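Local coordinates for protein phosphinothricin N-acetyltransferase (Brucella ovis, PDB 5DWN) that binds acetyl coenzyme A and, as a GNAT-family acetyltransferase, probably transfers its acetyl group to an acceptor, at residues A90-Y95 with L125-G130; I105-L110 with H142-F147. All coordinates share one frame; numbering follows the deposited sequence.

Both contacts touch the bound acetyl coenzyme A and each other. In interaction 1, strand 90-95 hydrogen-bonds the acetyl and pantetheine end of the cofactor, while 125-130 packs against the acetyl group; in interaction 2, the helix start 105-110 binds the phosphates and packs against 142-147, whose H142 approaches the acetyl methyl. Their centres are about 11 Å apart. The clearest join is D92 OD1 to H142 NE2, 2.6 Å and probably a hydrogen bond, beside A127 CB, which lies 3.4 Å from H142 CD2. Further along, I94 CD1 packs 3.3 Å from G106 O. In the chain the segments alternate, strand 89-96 leading to helix 105-119 and then strand 124-129.

Interaction 1. Residues A90-Y95 with L125-G130; sequences AEDSIY and LLAVIG. With ACO (acetyl coenzyme *a), chain E.
A single water ties E91 and D92 to V128 where the two strands begin to part. V128 N donates to it over 3.0 Å, while E91 OE2 and D92 O each lie 2.7 Å from the water oxygen; it has more acceptors within reach than protons to give, so it may not serve all of them at one time. Toward the N-terminal ends of both strands the pairing is direct and parallel. L126 uses both backbone polar atoms: its N gives a bond of 2.8 Å to A90 O, and its O takes one of 3.0 Å from D92 N. Beyond D92 no direct bond joins the two segments, whose short axes diverge by 47°.

Two faces are built differently. On the one carrying E91 and L126, CG of E91 stands anti to its backbone N (chi1 169°) and the chain runs extended, which lays the carboxylate across V128, with OE2 3.5 Å from V128 CG2. The other oxygen, OE1, forms a salt bridge with R81 of the second subunit, so this charge also reaches the dimer interface. On the opposite face L125 CD1 tucks between A90 CB and D92 CB. D92 has CG tucked over the backbone (chi1 70°); OD2 then lies near A127 CB, and OD1 faces its probable partner H142.

The cofactor enters between the diverging ends, in van der Waals contact with A127 and I129. I94 N donates to the thioester O of acetyl coenzyme A at 3.0 Å, and I94 O accepts from cofactor N4P at 2.9 Å; N4P also lies over one face of the Y95 ring. Parallel strands that splay apart, with the pantetheine arm pairing like an extra strand along one of them and the acetyl group in the cleft, are the hallmark of the GNAT fold's acetyl coenzyme A site.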
ATOM      1  N   ALA A  90       5.257   2.829  -9.536  1.00 10.99           N
ATOM      2  CA  ALA A  90       5.636   3.918  -8.648  1.00 13.57           C
ATOM      3  C   ALA A  90       4.369   4.598  -8.145  1.00 15.50           C
ATOM      4  O   ALA A  90       3.288   4.405  -8.693  1.00 16.26           O
ATOM      5  CB  ALA A  90       6.544   4.937  -9.356  1.00 11.91           C
ATOM      6  N   GLU A  91       4.514   5.391  -7.078  1.00 14.40           N
ATOM      7  CA  GLU A  91       3.416   6.140  -6.479  1.00  8.76           C
ATOM      8  C   GLU A  91       3.820   7.614  -6.441  1.00 14.93           C
ATOM      9  O   GLU A  91       4.993   7.911  -6.217  1.00 14.12           O
ATOM     10  CB  GLU A  91       3.129   5.612  -5.040  1.00 13.29           C
ATOM     11  CG  GLU A  91       2.191   6.478  -4.190  1.00 23.07           C
ATOM     12  CD  GLU A  91       1.835   5.849  -2.829  1.00 26.58           C
ATOM     13  OE1 GLU A  91       2.240   4.688  -2.565  1.00 21.55           O
ATOM     14  OE2 GLU A  91       1.138   6.524  -2.031  1.00 19.97           O
ATOM     15  N   ASP A  92       2.878   8.543  -6.658  1.00 11.33           N
ATOM     16  CA  ASP A  92       3.223   9.968  -6.607  1.00  9.50           C
ATOM     17  C   ASP A  92       2.646  10.611  -5.349  1.00 12.42           C
ATOM     18  O   ASP A  92       1.616  10.180  -4.827  1.00 14.35           O
ATOM     19  CB  ASP A  92       2.748  10.737  -7.866  1.00 10.25           C
ATOM     20  CG  ASP A  92       1.214  10.889  -7.954  1.00 17.46           C
ATOM     21  OD1 ASP A  92       0.664  11.995  -7.698  1.00 16.11           O
ATOM     22  OD2 ASP A  92       0.552   9.897  -8.309  1.00 20.53           O
ATOM     23  N   SER A  93       3.352  11.615  -4.827  1.00  9.01           N
ATOM     24  CA  SER A  93       2.865  12.430  -3.719  1.00 13.14           C
ATOM     25  C   SER A  93       3.132  13.877  -4.080  1.00 14.57           C
ATOM     26  O   SER A  93       4.195  14.182  -4.619  1.00 14.65           O
ATOM     27  CB  SER A  93       3.570  12.091  -2.374  1.00 20.57           C
ATOM     28  OG  SER A  93       3.531  10.691  -2.088  1.00 19.88           O
ATOM     29  N   ILE A  94       2.191  14.770  -3.785  1.00 10.08           N
ATOM     30  CA  ILE A  94       2.396  16.169  -4.152  1.00  9.36           C
ATOM     31  C   ILE A  94       1.687  17.051  -3.146  1.00 13.54           C
ATOM     32  O   ILE A  94       0.568  16.752  -2.721  1.00 11.96           O
ATOM     33  CB  ILE A  94       1.918  16.435  -5.593  1.00 13.48           C
ATOM     34  CG1 ILE A  94       2.026  17.919  -5.957  1.00 18.25           C
ATOM     35  CG2 ILE A  94       0.494  15.976  -5.766  1.00 13.68           C
ATOM     36  CD1 ILE A  94       2.005  18.140  -7.460  1.00 27.28           C
ATOM     37  N   TYR A  95       2.369  18.128  -2.744  1.00 10.90           N
ATOM     38  CA  TYR A  95       1.874  19.066  -1.745  1.00 13.22           C
ATOM     39  C   TYR A  95       2.212  20.480  -2.191  1.00 14.84           C
ATOM     40  O   TYR A  95       3.373  20.772  -2.485  1.00 17.64           O
ATOM     41  CB  TYR A  95       2.492  18.794  -0.374  1.00 10.50           C
ATOM     42  CG  TYR A  95       1.963  17.532   0.240  1.00 16.02           C
ATOM     43  CD1 TYR A  95       0.887  17.576   1.101  1.00 16.31           C
ATOM     44  CD2 TYR A  95       2.501  16.284  -0.082  1.00 14.07           C
ATOM     45  CE1 TYR A  95       0.367  16.427   1.657  1.00 10.73           C
ATOM     46  CE2 TYR A  95       1.981  15.115   0.485  1.00 18.09           C
ATOM     47  CZ  TYR A  95       0.910  15.207   1.343  1.00 20.43           C
ATOM     48  OH  TYR A  95       0.356  14.087   1.915  1.00 23.63           O
ATOM     49  N   LEU A 125       1.875   4.532 -12.653  1.00 13.98           N
ATOM     50  CA  LEU A 125       2.031   5.524 -11.601  1.00 14.92           C
ATOM     51  C   LEU A 125       0.736   5.541 -10.817  1.00 13.19           C
ATOM     52  O   LEU A 125      -0.333   5.746 -11.399  1.00 14.31           O
ATOM     53  CB  LEU A 125       2.337   6.910 -12.179  1.00 14.80           C
ATOM     54  CG  LEU A 125       2.607   8.037 -11.171  1.00 14.74           C
ATOM     55  CD1 LEU A 125       3.712   7.642 -10.179  1.00 10.98           C
ATOM     56  CD2 LEU A 125       3.022   9.280 -11.956  1.00 14.27           C
ATOM     57  N   LEU A 126       0.829   5.337  -9.502  1.00 12.53           N
ATOM     58  CA  LEU A 126      -0.345   5.164  -8.658  1.00 16.75           C
ATOM     59  C   LEU A 126      -0.526   6.383  -7.768  1.00 14.79           C
ATOM     60  O   LEU A 126       0.434   6.847  -7.152  1.00 12.67           O
ATOM     61  CB  LEU A 126      -0.193   3.911  -7.794  1.00 15.41           C
ATOM     62  CG  LEU A 126      -1.331   3.507  -6.862  1.00 12.36           C
ATOM     63  CD1 LEU A 126      -2.499   2.927  -7.655  1.00 13.20           C
ATOM     64  CD2 LEU A 126      -0.766   2.480  -5.819  1.00 12.87           C
ATOM     65  N   ALA A 127      -1.756   6.870  -7.666  1.00 11.98           N
ATOM     66  CA  ALA A 127      -2.097   7.910  -6.703  1.00 14.39           C
ATOM     67  C   ALA A 127      -2.923   7.276  -5.595  1.00 14.30           C
ATOM     68  O   ALA A 127      -3.976   6.693  -5.864  1.00 14.93           O
ATOM     69  CB  ALA A 127      -2.880   9.046  -7.363  1.00 14.03           C
ATOM     70  N   VAL A 128      -2.461   7.400  -4.359  1.00 10.67           N
ATOM     71  CA  VAL A 128      -3.205   6.924  -3.199  1.00 12.47           C
ATOM     72  C   VAL A 128      -3.723   8.166  -2.491  1.00 13.69           C
ATOM     73  O   VAL A 128      -2.973   8.839  -1.776  1.00 11.87           O
ATOM     74  CB  VAL A 128      -2.340   6.060  -2.275  1.00 15.18           C
ATOM     75  CG1 VAL A 128      -3.188   5.541  -1.104  1.00 13.12           C
ATOM     76  CG2 VAL A 128      -1.767   4.891  -3.062  1.00 15.02           C
ATOM     77  N   ILE A 129      -4.988   8.501  -2.730  1.00 11.95           N
ATOM     78  CA  ILE A 129      -5.533   9.809  -2.375  1.00 15.17           C
ATOM     79  C   ILE A 129      -6.291   9.676  -1.061  1.00 11.90           C
ATOM     80  O   ILE A 129      -7.324   8.999  -1.000  1.00 15.40           O
ATOM     81  CB  ILE A 129      -6.436  10.355  -3.491  1.00 15.07           C
ATOM     82  CG1 ILE A 129      -5.597  10.675  -4.728  1.00 13.52           C
ATOM     83  CG2 ILE A 129      -7.223  11.602  -3.005  1.00 14.55           C
ATOM     84  CD1 ILE A 129      -6.432  11.052  -5.955  1.00 15.43           C
ATOM     85  N   GLY A 130      -5.787  10.320  -0.006  1.00 13.74           N
ATOM     86  CA  GLY A 130      -6.462  10.254   1.280  1.00 19.62           C
ATOM     87  C   GLY A 130      -7.724  11.103   1.280  1.00 18.18           C
ATOM     88  O   GLY A 130      -7.764  12.186   0.697  1.00 15.92           O
TER
HETATM   89  N1A ACO E 200     -11.993  21.704  -7.388  1.00 38.97           N
HETATM   90  C2A ACO E 200     -12.059  21.399  -8.688  1.00 41.36           C
HETATM   91  N3A ACO E 200     -11.066  21.289  -9.576  1.00 45.63           N
HETATM   92  C4A ACO E 200      -9.883  21.540  -9.005  1.00 34.70           C
HETATM   93  C5A ACO E 200      -9.659  21.880  -7.680  1.00 32.35           C
HETATM   94  C6A ACO E 200     -10.786  21.951  -6.839  1.00 33.53           C
HETATM   95  N6A ACO E 200     -10.724  22.202  -5.528  1.00 34.99           N
HETATM   96  N7A ACO E 200      -8.305  22.071  -7.442  1.00 32.58           N
HETATM   97  C8A ACO E 200      -7.751  21.835  -8.608  1.00 34.70           C
HETATM   98  N9A ACO E 200      -8.642  21.509  -9.595  1.00 31.16           N
HETATM   99  C1B ACO E 200      -8.316  21.192 -10.983  1.00 30.12           C
HETATM  100  C2B ACO E 200      -7.844  22.403 -11.794  1.00 33.72           C
HETATM  101  O2B ACO E 200      -8.921  23.037 -12.477  1.00 39.70           O
HETATM  102  C3B ACO E 200      -6.877  21.743 -12.774  1.00 31.80           C
HETATM  103  O3B ACO E 200      -7.572  21.169 -13.902  1.00 50.15           O
HETATM  104  P3B ACO E 200      -7.618  21.843 -15.375  1.00 52.79           P
HETATM  105  O7A ACO E 200      -8.359  20.931 -16.297  1.00 59.63           O
HETATM  106  O8A ACO E 200      -8.299  23.199 -15.144  1.00 59.94           O
HETATM  107  O9A ACO E 200      -6.176  22.080 -15.807  1.00 53.56           O
HETATM  108  C4B ACO E 200      -6.252  20.608 -11.958  1.00 26.92           C
HETATM  109  O4B ACO E 200      -7.254  20.252 -10.980  1.00 24.23           O
HETATM  110  C5B ACO E 200      -4.953  20.955 -11.272  1.00 22.66           C
HETATM  111  O5B ACO E 200      -5.113  22.237 -10.630  1.00 27.02           O
HETATM  112  P1A ACO E 200      -3.967  22.928  -9.802  1.00 31.85           P
HETATM  113  O1A ACO E 200      -4.174  24.382  -9.616  1.00 34.05           O
HETATM  114  O2A ACO E 200      -2.638  22.621 -10.415  1.00 18.24           O
HETATM  115  O3A ACO E 200      -3.948  22.194  -8.390  1.00 30.06           O
HETATM  116  P2A ACO E 200      -3.087  22.524  -7.095  1.00 23.84           P
HETATM  117  O4A ACO E 200      -1.953  23.381  -7.473  1.00 24.60           O
HETATM  118  O5A ACO E 200      -4.000  23.214  -6.081  1.00 23.36           O
HETATM  119  O6A ACO E 200      -2.643  21.104  -6.546  1.00 29.68           O
HETATM  120  CBP ACO E 200      -3.284  19.638  -4.729  1.00 22.21           C
HETATM  121  CCP ACO E 200      -3.675  20.234  -6.080  1.00 23.00           C
HETATM  122  CDP ACO E 200      -4.390  18.676  -4.279  1.00 27.18           C
HETATM  123  CEP ACO E 200      -1.964  18.871  -4.890  1.00 17.27           C
HETATM  124  CAP ACO E 200      -3.105  20.779  -3.696  1.00 21.38           C
HETATM  125  OAP ACO E 200      -4.324  21.479  -3.556  1.00 23.11           O
HETATM  126  C9P ACO E 200      -2.590  20.362  -2.328  1.00 19.15           C
HETATM  127  O9P ACO E 200      -1.382  20.364  -2.109  1.00 17.23           O
HETATM  128  N8P ACO E 200      -3.513  20.000  -1.431  1.00 18.25           N
HETATM  129  C7P ACO E 200      -3.207  19.736  -0.031  1.00 22.16           C
HETATM  130  C6P ACO E 200      -2.174  18.637   0.136  1.00 23.79           C
HETATM  131  C5P ACO E 200      -2.661  17.309  -0.390  1.00 22.38           C
HETATM  132  O5P ACO E 200      -3.788  16.898  -0.141  1.00 22.59           O
HETATM  133  N4P ACO E 200      -1.789  16.608  -1.108  1.00 21.26           N
HETATM  134  C3P ACO E 200      -2.071  15.259  -1.577  1.00 20.74           C
HETATM  135  C2P ACO E 200      -2.502  15.256  -3.029  1.00 17.94           C
HETATM  136  S1P ACO E 200      -2.944  13.592  -3.640  1.00 23.22           S
HETATM  137  C   ACO E 200      -1.398  12.776  -3.874  1.00 20.68           C
HETATM  138  O   ACO E 200      -0.348  13.273  -3.573  1.00 19.57           O
HETATM  139  CH3 ACO E 200      -1.547  11.386  -4.421  1.00 15.86           C
HETATM  140  O   HOH W   1       0.085   8.604  -3.311  1.00 16.01           O

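Interaction 2. Residues I105-L110 with H142-F147; sequences IGKLLL and HESLGF. With ACO (acetyl coenzyme *a), chain E.
L110 CD2 sits over one face of the H142 imidazole, toward its rim, in a CH-pi contact 3.9 Å from the ring centroid. F147 CE2 lies at an edge of that ring, in its plane, and H142 CD2 in turn stands above the centre of the F147 ring, so the two rings meet edge to face. Polar ends fix the imidazole as well: ND1 bonds to S138 O, and NE2 probably to D92.

L145 completes the apolar patch, its CD1 3.6 Å from L110 CG as the two side chains run antiparallel alongside one another. A Schellman motif, with G146 at positive phi, ends helix 136-144 here and turns F147 back toward L110.

On the cofactor side K107 is fully extended, and its CE passes 3.5 Å from S144 OG, itself hydrogen-bonded to L141 O. That reach takes NZ to the 3'-phosphate oxygen O9A of the cofactor at 2.7 Å, and a water links NZ with S144 O. Backbone N of G106 donates to cofactor O4A at 2.8 Å and that of K107 to O2A at 2.9 Å. A glycine-rich turn and helix N-terminus cradling the pyrophosphate by backbone N-H groups is the signature of the GNAT coenzyme A site.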
ATOM      1  N   ILE A 105       0.018  25.028 -10.262  1.00 21.59           N
ATOM      2  CA  ILE A 105       1.349  24.584  -9.852  1.00 20.98           C
ATOM      3  C   ILE A 105       1.365  23.079  -9.596  1.00 19.60           C
ATOM      4  O   ILE A 105       2.327  22.388  -9.953  1.00 15.19           O
ATOM      5  CB  ILE A 105       1.809  25.380  -8.621  1.00 20.98           C
ATOM      6  CG1 ILE A 105       1.939  26.849  -8.976  1.00 24.05           C
ATOM      7  CG2 ILE A 105       3.124  24.851  -8.080  1.00 19.20           C
ATOM      8  CD1 ILE A 105       2.069  27.734  -7.760  1.00 31.75           C
ATOM      9  N   GLY A 106       0.314  22.545  -8.969  1.00 15.07           N
ATOM     10  CA  GLY A 106       0.211  21.100  -8.834  1.00 16.05           C
ATOM     11  C   GLY A 106       0.263  20.389 -10.177  1.00 14.55           C
ATOM     12  O   GLY A 106       0.916  19.352 -10.321  1.00 14.28           O
ATOM     13  N   LYS A 107      -0.426  20.937 -11.179  1.00 13.30           N
ATOM     14  CA  LYS A 107      -0.417  20.317 -12.497  1.00 15.69           C
ATOM     15  C   LYS A 107       0.968  20.401 -13.126  1.00 21.64           C
ATOM     16  O   LYS A 107       1.449  19.422 -13.703  1.00 15.00           O
ATOM     17  CB  LYS A 107      -1.467  20.977 -13.394  1.00 14.97           C
ATOM     18  CG  LYS A 107      -1.883  20.129 -14.582  1.00 16.45           C
ATOM     19  CD  LYS A 107      -2.977  20.833 -15.375  1.00 23.50           C
ATOM     20  CE  LYS A 107      -3.552  19.913 -16.448  1.00 28.28           C
ATOM     21  NZ  LYS A 107      -4.475  20.651 -17.391  1.00 26.03           N
ATOM     22  N   LEU A 108       1.631  21.555 -13.005  1.00 21.16           N
ATOM     23  CA  LEU A 108       2.978  21.708 -13.552  1.00 19.73           C
ATOM     24  C   LEU A 108       3.947  20.712 -12.924  1.00 17.48           C
ATOM     25  O   LEU A 108       4.792  20.128 -13.618  1.00 18.64           O
ATOM     26  CB  LEU A 108       3.454  23.139 -13.318  1.00 19.60           C
ATOM     27  CG  LEU A 108       4.568  23.804 -14.106  1.00 28.23           C
ATOM     28  CD1 LEU A 108       4.232  23.813 -15.598  1.00 23.79           C
ATOM     29  CD2 LEU A 108       4.760  25.237 -13.591  1.00 28.25           C
ATOM     30  N   LEU A 109       3.858  20.524 -11.604  1.00 12.62           N
ATOM     31  CA  LEU A 109       4.766  19.611 -10.903  1.00 16.36           C
ATOM     32  C   LEU A 109       4.481  18.163 -11.251  1.00 14.68           C
ATOM     33  O   LEU A 109       5.407  17.367 -11.465  1.00 16.25           O
ATOM     34  CB  LEU A 109       4.632  19.780  -9.379  1.00 16.51           C
ATOM     35  CG  LEU A 109       5.606  20.656  -8.617  1.00 22.62           C
ATOM     36  CD1 LEU A 109       5.119  20.798  -7.166  1.00 17.71           C
ATOM     37  CD2 LEU A 109       7.007  20.058  -8.664  1.00 15.13           C
ATOM     38  N   LEU A 110       3.204  17.784 -11.235  1.00 12.15           N
ATOM     39  CA  LEU A 110       2.852  16.402 -11.509  1.00 14.31           C
ATOM     40  C   LEU A 110       3.168  16.040 -12.951  1.00 17.28           C
ATOM     41  O   LEU A 110       3.613  14.922 -13.229  1.00 13.74           O
ATOM     42  CB  LEU A 110       1.373  16.159 -11.185  1.00 16.16           C
ATOM     43  CG  LEU A 110       0.913  14.702 -11.351  1.00 18.01           C
ATOM     44  CD1 LEU A 110       1.852  13.721 -10.629  1.00 17.10           C
ATOM     45  CD2 LEU A 110      -0.555  14.520 -10.889  1.00 19.24           C
ATOM     46  N   HIS A 142      -5.403  14.729 -10.581  1.00 14.25           N
ATOM     47  CA  HIS A 142      -4.952  13.484 -11.181  1.00 14.83           C
ATOM     48  C   HIS A 142      -5.778  13.143 -12.421  1.00 20.61           C
ATOM     49  O   HIS A 142      -5.213  12.750 -13.451  1.00 17.94           O
ATOM     50  CB  HIS A 142      -4.966  12.375 -10.116  1.00 10.91           C
ATOM     51  CG  HIS A 142      -3.811  12.470  -9.155  1.00 14.36           C
ATOM     52  ND1 HIS A 142      -3.814  13.312  -8.061  1.00 16.47           N
ATOM     53  CD2 HIS A 142      -2.579  11.900  -9.185  1.00 13.84           C
ATOM     54  CE1 HIS A 142      -2.653  13.219  -7.431  1.00 16.53           C
ATOM     55  NE2 HIS A 142      -1.888  12.366  -8.090  1.00 13.89           N
ATOM     56  N   GLU A 143      -7.103  13.349 -12.374  1.00 13.87           N
ATOM     57  CA  GLU A 143      -7.905  13.193 -13.586  1.00 16.66           C
ATOM     58  C   GLU A 143      -7.392  14.073 -14.727  1.00 19.74           C
ATOM     59  O   GLU A 143      -7.384  13.648 -15.887  1.00 21.26           O
ATOM     60  CB  GLU A 143      -9.385  13.499 -13.306  1.00 18.20           C
ATOM     61  CG  GLU A 143     -10.075  12.480 -12.392  1.00 16.65           C
ATOM     62  CD  GLU A 143     -11.537  12.813 -12.105  1.00 24.02           C
ATOM     63  OE1 GLU A 143     -12.002  13.927 -12.466  1.00 25.70           O
ATOM     64  OE2 GLU A 143     -12.222  11.950 -11.522  1.00 24.84           O
ATOM     65  N   SER A 144      -6.984  15.312 -14.424  1.00 16.38           N
ATOM     66  CA  SER A 144      -6.611  16.255 -15.484  1.00 17.27           C
ATOM     67  C   SER A 144      -5.350  15.822 -16.227  1.00 24.24           C
ATOM     68  O   SER A 144      -5.087  16.317 -17.330  1.00 18.40           O
ATOM     69  CB  SER A 144      -6.384  17.659 -14.909  1.00 23.97           C
ATOM     70  OG  SER A 144      -5.129  17.723 -14.224  1.00 19.49           O
ATOM     71  N   LEU A 145      -4.546  14.946 -15.632  1.00 15.54           N
ATOM     72  CA  LEU A 145      -3.353  14.418 -16.278  1.00 17.99           C
ATOM     73  C   LEU A 145      -3.523  12.954 -16.678  1.00 19.98           C
ATOM     74  O   LEU A 145      -2.531  12.240 -16.859  1.00 21.48           O
ATOM     75  CB  LEU A 145      -2.134  14.602 -15.370  1.00 16.12           C
ATOM     76  CG  LEU A 145      -1.659  16.062 -15.316  1.00 24.29           C
ATOM     77  CD1 LEU A 145      -0.669  16.299 -14.173  1.00 24.77           C
ATOM     78  CD2 LEU A 145      -1.058  16.513 -16.660  1.00 23.58           C
ATOM     79  N   GLY A 146      -4.764  12.489 -16.806  1.00 18.88           N
ATOM     80  CA  GLY A 146      -5.022  11.195 -17.401  1.00 19.81           C
ATOM     81  C   GLY A 146      -5.070  10.014 -16.449  1.00 20.44           C
ATOM     82  O   GLY A 146      -5.279   8.887 -16.913  1.00 20.34           O
ATOM     83  N   PHE A 147      -4.867  10.214 -15.144  1.00 15.99           N
ATOM     84  CA  PHE A 147      -5.075   9.109 -14.207  1.00 13.67           C
ATOM     85  C   PHE A 147      -6.522   8.639 -14.287  1.00 20.12           C
ATOM     86  O   PHE A 147      -7.438   9.447 -14.435  1.00 16.95           O
ATOM     87  CB  PHE A 147      -4.767   9.528 -12.764  1.00 12.85           C
ATOM     88  CG  PHE A 147      -3.304   9.677 -12.437  1.00 12.44           C
ATOM     89  CD1 PHE A 147      -2.562  10.742 -12.929  1.00 13.30           C
ATOM     90  CD2 PHE A 147      -2.678   8.774 -11.579  1.00 11.98           C
ATOM     91  CE1 PHE A 147      -1.201  10.893 -12.592  1.00 14.83           C
ATOM     92  CE2 PHE A 147      -1.340   8.906 -11.248  1.00 15.01           C
ATOM     93  CZ  PHE A 147      -0.594   9.973 -11.757  1.00 15.79           C
TER
HETATM   94  N1A ACO E 200     -11.993  21.704  -7.388  1.00 38.97           N
HETATM   95  C2A ACO E 200     -12.059  21.399  -8.688  1.00 41.36           C
HETATM   96  N3A ACO E 200     -11.066  21.289  -9.576  1.00 45.63           N
HETATM   97  C4A ACO E 200      -9.883  21.540  -9.005  1.00 34.70           C
HETATM   98  C5A ACO E 200      -9.659  21.880  -7.680  1.00 32.35           C
HETATM   99  C6A ACO E 200     -10.786  21.951  -6.839  1.00 33.53           C
HETATM  100  N6A ACO E 200     -10.724  22.202  -5.528  1.00 34.99           N
HETATM  101  N7A ACO E 200      -8.305  22.071  -7.442  1.00 32.58           N
HETATM  102  C8A ACO E 200      -7.751  21.835  -8.608  1.00 34.70           C
HETATM  103  N9A ACO E 200      -8.642  21.509  -9.595  1.00 31.16           N
HETATM  104  C1B ACO E 200      -8.316  21.192 -10.983  1.00 30.12           C
HETATM  105  C2B ACO E 200      -7.844  22.403 -11.794  1.00 33.72           C
HETATM  106  O2B ACO E 200      -8.921  23.037 -12.477  1.00 39.70           O
HETATM  107  C3B ACO E 200      -6.877  21.743 -12.774  1.00 31.80           C
HETATM  108  O3B ACO E 200      -7.572  21.169 -13.902  1.00 50.15           O
HETATM  109  P3B ACO E 200      -7.618  21.843 -15.375  1.00 52.79           P
HETATM  110  O7A ACO E 200      -8.359  20.931 -16.297  1.00 59.63           O
HETATM  111  O8A ACO E 200      -8.299  23.199 -15.144  1.00 59.94           O
HETATM  112  O9A ACO E 200      -6.176  22.080 -15.807  1.00 53.56           O
HETATM  113  C4B ACO E 200      -6.252  20.608 -11.958  1.00 26.92           C
HETATM  114  O4B ACO E 200      -7.254  20.252 -10.980  1.00 24.23           O
HETATM  115  C5B ACO E 200      -4.953  20.955 -11.272  1.00 22.66           C
HETATM  116  O5B ACO E 200      -5.113  22.237 -10.630  1.00 27.02           O
HETATM  117  P1A ACO E 200      -3.967  22.928  -9.802  1.00 31.85           P
HETATM  118  O1A ACO E 200      -4.174  24.382  -9.616  1.00 34.05           O
HETATM  119  O2A ACO E 200      -2.638  22.621 -10.415  1.00 18.24           O
HETATM  120  O3A ACO E 200      -3.948  22.194  -8.390  1.00 30.06           O
HETATM  121  P2A ACO E 200      -3.087  22.524  -7.095  1.00 23.84           P
HETATM  122  O4A ACO E 200      -1.953  23.381  -7.473  1.00 24.60           O
HETATM  123  O5A ACO E 200      -4.000  23.214  -6.081  1.00 23.36           O
HETATM  124  O6A ACO E 200      -2.643  21.104  -6.546  1.00 29.68           O
HETATM  125  CBP ACO E 200      -3.284  19.638  -4.729  1.00 22.21           C
HETATM  126  CCP ACO E 200      -3.675  20.234  -6.080  1.00 23.00           C
HETATM  127  CDP ACO E 200      -4.390  18.676  -4.279  1.00 27.18           C
HETATM  128  CEP ACO E 200      -1.964  18.871  -4.890  1.00 17.27           C
HETATM  129  CAP ACO E 200      -3.105  20.779  -3.696  1.00 21.38           C
HETATM  130  OAP ACO E 200      -4.324  21.479  -3.556  1.00 23.11           O
HETATM  131  C9P ACO E 200      -2.590  20.362  -2.328  1.00 19.15           C
HETATM  132  O9P ACO E 200      -1.382  20.364  -2.109  1.00 17.23           O
HETATM  133  N8P ACO E 200      -3.513  20.000  -1.431  1.00 18.25           N
HETATM  134  C7P ACO E 200      -3.207  19.736  -0.031  1.00 22.16           C
HETATM  135  C6P ACO E 200      -2.174  18.637   0.136  1.00 23.79           C
HETATM  136  C5P ACO E 200      -2.661  17.309  -0.390  1.00 22.38           C
HETATM  137  O5P ACO E 200      -3.788  16.898  -0.141  1.00 22.59           O
HETATM  138  N4P ACO E 200      -1.789  16.608  -1.108  1.00 21.26           N
HETATM  139  C3P ACO E 200      -2.071  15.259  -1.577  1.00 20.74           C
HETATM  140  C2P ACO E 200      -2.502  15.256  -3.029  1.00 17.94           C
HETATM  141  S1P ACO E 200      -2.944  13.592  -3.640  1.00 23.22           S
HETATM  142  C   ACO E 200      -1.398  12.776  -3.874  1.00 20.68           C
HETATM  143  O   ACO E 200      -0.348  13.273  -3.573  1.00 19.57           O
HETATM  144  CH3 ACO E 200      -1.547  11.386  -4.421  1.00 15.86           C
HETATM  145  O   HOH W   2      -5.651  18.578 -18.600  1.00 34.56           O